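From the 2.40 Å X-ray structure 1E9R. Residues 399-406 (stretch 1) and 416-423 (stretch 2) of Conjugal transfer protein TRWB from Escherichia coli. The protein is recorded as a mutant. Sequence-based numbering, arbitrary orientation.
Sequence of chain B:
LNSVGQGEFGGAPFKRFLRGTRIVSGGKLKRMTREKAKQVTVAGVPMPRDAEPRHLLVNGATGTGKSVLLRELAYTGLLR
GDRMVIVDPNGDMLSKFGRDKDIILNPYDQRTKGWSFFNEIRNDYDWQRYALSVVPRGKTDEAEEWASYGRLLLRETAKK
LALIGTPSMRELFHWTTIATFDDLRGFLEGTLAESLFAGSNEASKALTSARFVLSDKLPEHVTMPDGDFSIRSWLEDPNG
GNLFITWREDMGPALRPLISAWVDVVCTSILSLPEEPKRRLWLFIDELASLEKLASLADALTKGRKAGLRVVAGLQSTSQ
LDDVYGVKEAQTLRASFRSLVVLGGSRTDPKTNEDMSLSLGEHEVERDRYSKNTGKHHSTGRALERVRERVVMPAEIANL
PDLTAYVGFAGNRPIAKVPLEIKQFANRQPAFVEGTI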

# COMPACT_ATOMS: atom_id res chain seq x y z
N ASN B 399 -27.07 -3.20 -17.46
CA ASN B 399 -28.40 -3.61 -17.91
C ASN B 399 -28.37 -4.30 -19.27
O ASN B 399 -29.42 -4.63 -19.81
CB ASN B 399 -29.31 -2.40 -17.96
CG ASN B 399 -29.65 -1.89 -16.59
OD1 ASN B 399 -30.41 -2.51 -15.85
ND2 ASN B 399 -29.06 -0.75 -16.21
N LEU B 400 -27.18 -4.51 -19.81
CA LEU B 400 -27.03 -5.16 -21.09
C LEU B 400 -27.70 -6.52 -21.06
O LEU B 400 -27.41 -7.33 -20.17
CB LEU B 400 -25.56 -5.37 -21.42
CG LEU B 400 -24.96 -4.67 -22.63
CD1 LEU B 400 -23.70 -5.41 -23.02
CD2 LEU B 400 -25.92 -4.67 -23.79
N PRO B 401 -28.62 -6.80 -22.00
CA PRO B 401 -29.26 -8.12 -21.98
C PRO B 401 -28.19 -9.13 -22.37
O PRO B 401 -27.22 -8.77 -23.04
CB PRO B 401 -30.38 -7.99 -23.01
CG PRO B 401 -29.84 -6.97 -23.97
CD PRO B 401 -29.20 -5.94 -23.05
N ASP B 402 -28.34 -10.38 -21.95
CA ASP B 402 -27.32 -11.36 -22.29
C ASP B 402 -27.30 -11.65 -23.79
O ASP B 402 -28.28 -11.42 -24.49
CB ASP B 402 -27.52 -12.64 -21.47
CG ASP B 402 -26.90 -12.52 -20.07
OD1 ASP B 402 -27.04 -11.45 -19.43
OD2 ASP B 402 -26.28 -13.50 -19.60
N LEU B 403 -26.16 -12.13 -24.28
CA LEU B 403 -25.98 -12.41 -25.69
C LEU B 403 -25.99 -11.12 -26.49
O LEU B 403 -26.45 -11.08 -27.63
CB LEU B 403 -27.07 -13.35 -26.19
CG LEU B 403 -26.92 -14.79 -25.71
CD1 LEU B 403 -28.08 -15.62 -26.24
CD2 LEU B 403 -25.58 -15.36 -26.18
N THR B 404 -25.50 -10.06 -25.88
CA THR B 404 -25.39 -8.77 -26.53
C THR B 404 -23.94 -8.32 -26.30
O THR B 404 -23.41 -8.42 -25.19
CB THR B 404 -26.36 -7.76 -25.94
OG1 THR B 404 -27.68 -8.31 -25.96
CG2 THR B 404 -26.34 -6.48 -26.76
N ALA B 405 -23.31 -7.82 -27.36
CA ALA B 405 -21.93 -7.39 -27.25
C ALA B 405 -21.59 -6.09 -27.95
O ALA B 405 -22.20 -5.71 -28.94
CB ALA B 405 -21.01 -8.49 -27.78
N TYR B 406 -20.58 -5.42 -27.40
CA TYR B 406 -20.07 -4.20 -27.98
C TYR B 406 -18.77 -4.60 -28.63
O TYR B 406 -17.84 -5.03 -27.96
CB TYR B 406 -19.82 -3.15 -26.90
CG TYR B 406 -21.06 -2.43 -26.46
CD1 TYR B 406 -21.63 -1.44 -27.27
CD2 TYR B 406 -21.68 -2.72 -25.25
CE1 TYR B 406 -22.78 -0.76 -26.89
CE2 TYR B 406 -22.84 -2.04 -24.86
CZ TYR B 406 -23.38 -1.07 -25.68
OH TYR B 406 -24.52 -0.39 -25.32
N ALA B 416 -19.88 -1.00 -32.11
CA ALA B 416 -21.27 -1.32 -32.39
C ALA B 416 -21.87 -2.28 -31.37
O ALA B 416 -21.20 -3.19 -30.89
CB ALA B 416 -21.36 -1.93 -33.79
N LYS B 417 -23.14 -2.07 -31.03
CA LYS B 417 -23.85 -2.95 -30.11
C LYS B 417 -24.53 -3.96 -31.02
O LYS B 417 -25.44 -3.62 -31.78
CB LYS B 417 -24.89 -2.15 -29.32
CG LYS B 417 -25.67 -2.95 -28.29
CD LYS B 417 -26.71 -2.05 -27.64
CE LYS B 417 -27.65 -2.83 -26.74
NZ LYS B 417 -28.70 -1.96 -26.15
N VAL B 418 -24.06 -5.20 -30.97
CA VAL B 418 -24.57 -6.27 -31.81
C VAL B 418 -25.02 -7.46 -30.98
O VAL B 418 -24.50 -7.69 -29.89
CB VAL B 418 -23.46 -6.73 -32.80
CG1 VAL B 418 -23.90 -7.96 -33.55
CG2 VAL B 418 -23.15 -5.62 -33.78
N PRO B 419 -26.01 -8.21 -31.46
CA PRO B 419 -26.46 -9.36 -30.69
C PRO B 419 -25.71 -10.63 -31.12
O PRO B 419 -25.27 -10.76 -32.26
CB PRO B 419 -27.94 -9.43 -31.02
CG PRO B 419 -27.93 -9.06 -32.46
CD PRO B 419 -27.01 -7.85 -32.48
N LEU B 420 -25.55 -11.54 -30.16
CA LEU B 420 -24.90 -12.82 -30.39
C LEU B 420 -25.99 -13.81 -30.74
O LEU B 420 -27.07 -13.81 -30.14
CB LEU B 420 -24.19 -13.29 -29.13
CG LEU B 420 -22.74 -12.87 -28.97
CD1 LEU B 420 -22.17 -13.45 -27.67
CD2 LEU B 420 -21.95 -13.38 -30.17
N GLU B 421 -25.70 -14.67 -31.71
CA GLU B 421 -26.65 -15.68 -32.15
C GLU B 421 -26.21 -17.04 -31.65
O GLU B 421 -25.08 -17.46 -31.94
CB GLU B 421 -26.71 -15.66 -33.67
CG GLU B 421 -25.33 -15.40 -34.29
CD GLU B 421 -25.40 -14.92 -35.73
OE1 GLU B 421 -26.51 -14.96 -36.32
OE2 GLU B 421 -24.35 -14.50 -36.27
N ILE B 422 -27.07 -17.73 -30.91
CA ILE B 422 -26.70 -19.06 -30.42
C ILE B 422 -26.85 -20.08 -31.54
O ILE B 422 -27.84 -20.81 -31.59
CB ILE B 422 -27.58 -19.51 -29.22
CG1 ILE B 422 -27.52 -18.47 -28.11
CG2 ILE B 422 -27.08 -20.85 -28.69
CD1 ILE B 422 -28.23 -18.90 -26.84
N LYS B 423 -25.88 -20.12 -32.45
CA LYS B 423 -25.94 -21.07 -33.55
C LYS B 423 -25.86 -22.48 -32.97
O LYS B 423 -25.22 -22.71 -31.95
CB LYS B 423 -24.80 -20.84 -34.54
CG LYS B 423 -24.94 -21.68 -35.80
CD LYS B 423 -23.82 -21.42 -36.80
CE LYS B 423 -24.11 -22.10 -38.15
NZ LYS B 423 -24.26 -23.58 -38.05

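The two stretches pair as neighbouring antiparallel strands. The N-to-C directions of strands 404-406 and 416-419 make an angle of 155°, their axes approach to 4.6 Å, and the register runs in opposite senses, from Tyr-406 beside Lys-417 to Leu-403 beside Leu-420. Together the stretches bury 533 Å², counting both sides.

Ala-416 enters this arrangement through its backbone, since its CA-to-CB bond points away from stretch 1. Its carbonyl oxygen lies 3.3 Å from CA of Tyr-406, and the angle of 147° at the hydrogen supports a CA-H...O contact. The same Ala-416 O is also 3.3 Å from Ala-405 O, but both atoms are acceptors, so this proximity is not a hydrogen bond.

Lys-417 faces Tyr-406 in a non-hydrogen-bonded pair, with CA atoms 4.5 Å apart and both side chains on the sheet face shared with Thr-404 and Pro-419. All four chi angles of the lysine are t, so its aliphatic chain is fully extended. Near its root, Lys-417 CB comes within 3.5 Å of Tyr-406 CE1, while CG sits 4.3 Å from the centroid of the Tyr-406 ring and 28° off the ring normal, an off-centre CH-pi contact. Farther out, Lys-417 CE lies 3.9 Å from both Thr-404 CG2 and Leu-400 CD2. The methylenes thus supply apolar surface along stretch 1, although the residue remains exposed. In the backbone, Lys-417 CA makes a CA-H...O contact of 3.4 Å with Ala-405 O, with an angle of 138° at the hydrogen.

Val-418 and Ala-405 form the hydrogen-bonded pair of the ladder. Val-418 N donates to Ala-405 O at 2.8 Å and 170°, and Ala-405 N donates to Val-418 O at 2.8 Å and 174°; the short, nearly linear bonds close the small ring expected of an antiparallel hydrogen-bonded pair, and the CA atoms of Ala-405 and Val-418 are 5.4 Å apart. Their side chains occupy the opposite sheet face from Lys-417 and Tyr-406.

Pro-419, lacking an amide hydrogen, falls at a non-hydrogen-bonded position opposite Thr-404, where the pairing requires none from it. The CA atoms of Pro-419 and Thr-404 are 4.3 Å apart. Pro-419 CA also approaches Leu-403 O to 3.5 Å, with an angle of 125° at the hydrogen. On the partner strand, Thr-404 OG1 donates to Pro-401 O at 3.0 Å, tying the start of the strand to the preceding loop.

Leu-420 carries the bonding pattern beyond the strands: its N donates to Leu-403 O at 2.7 Å and 176°. Its CA-to-CB bond points toward stretch 1, and Leu-420 CB meets Leu-403 CD2 at 3.9 Å. Leu-403, with a positive phi of 68°, has 105 Å² covered by stretch 2, the largest such area of any residue in the two stretches.

The CA-to-CB bond of Glu-421 points away, and the residue makes no contact with stretch 1. Ile-422 then closes the interface: its CA-to-CB bond points sideways, but the end of the side chain comes nearer, bringing Ile-422 CD1 to 3.3 Å from Leu-403 CD1, a tight apolar approach. Lys-423 is out of reach.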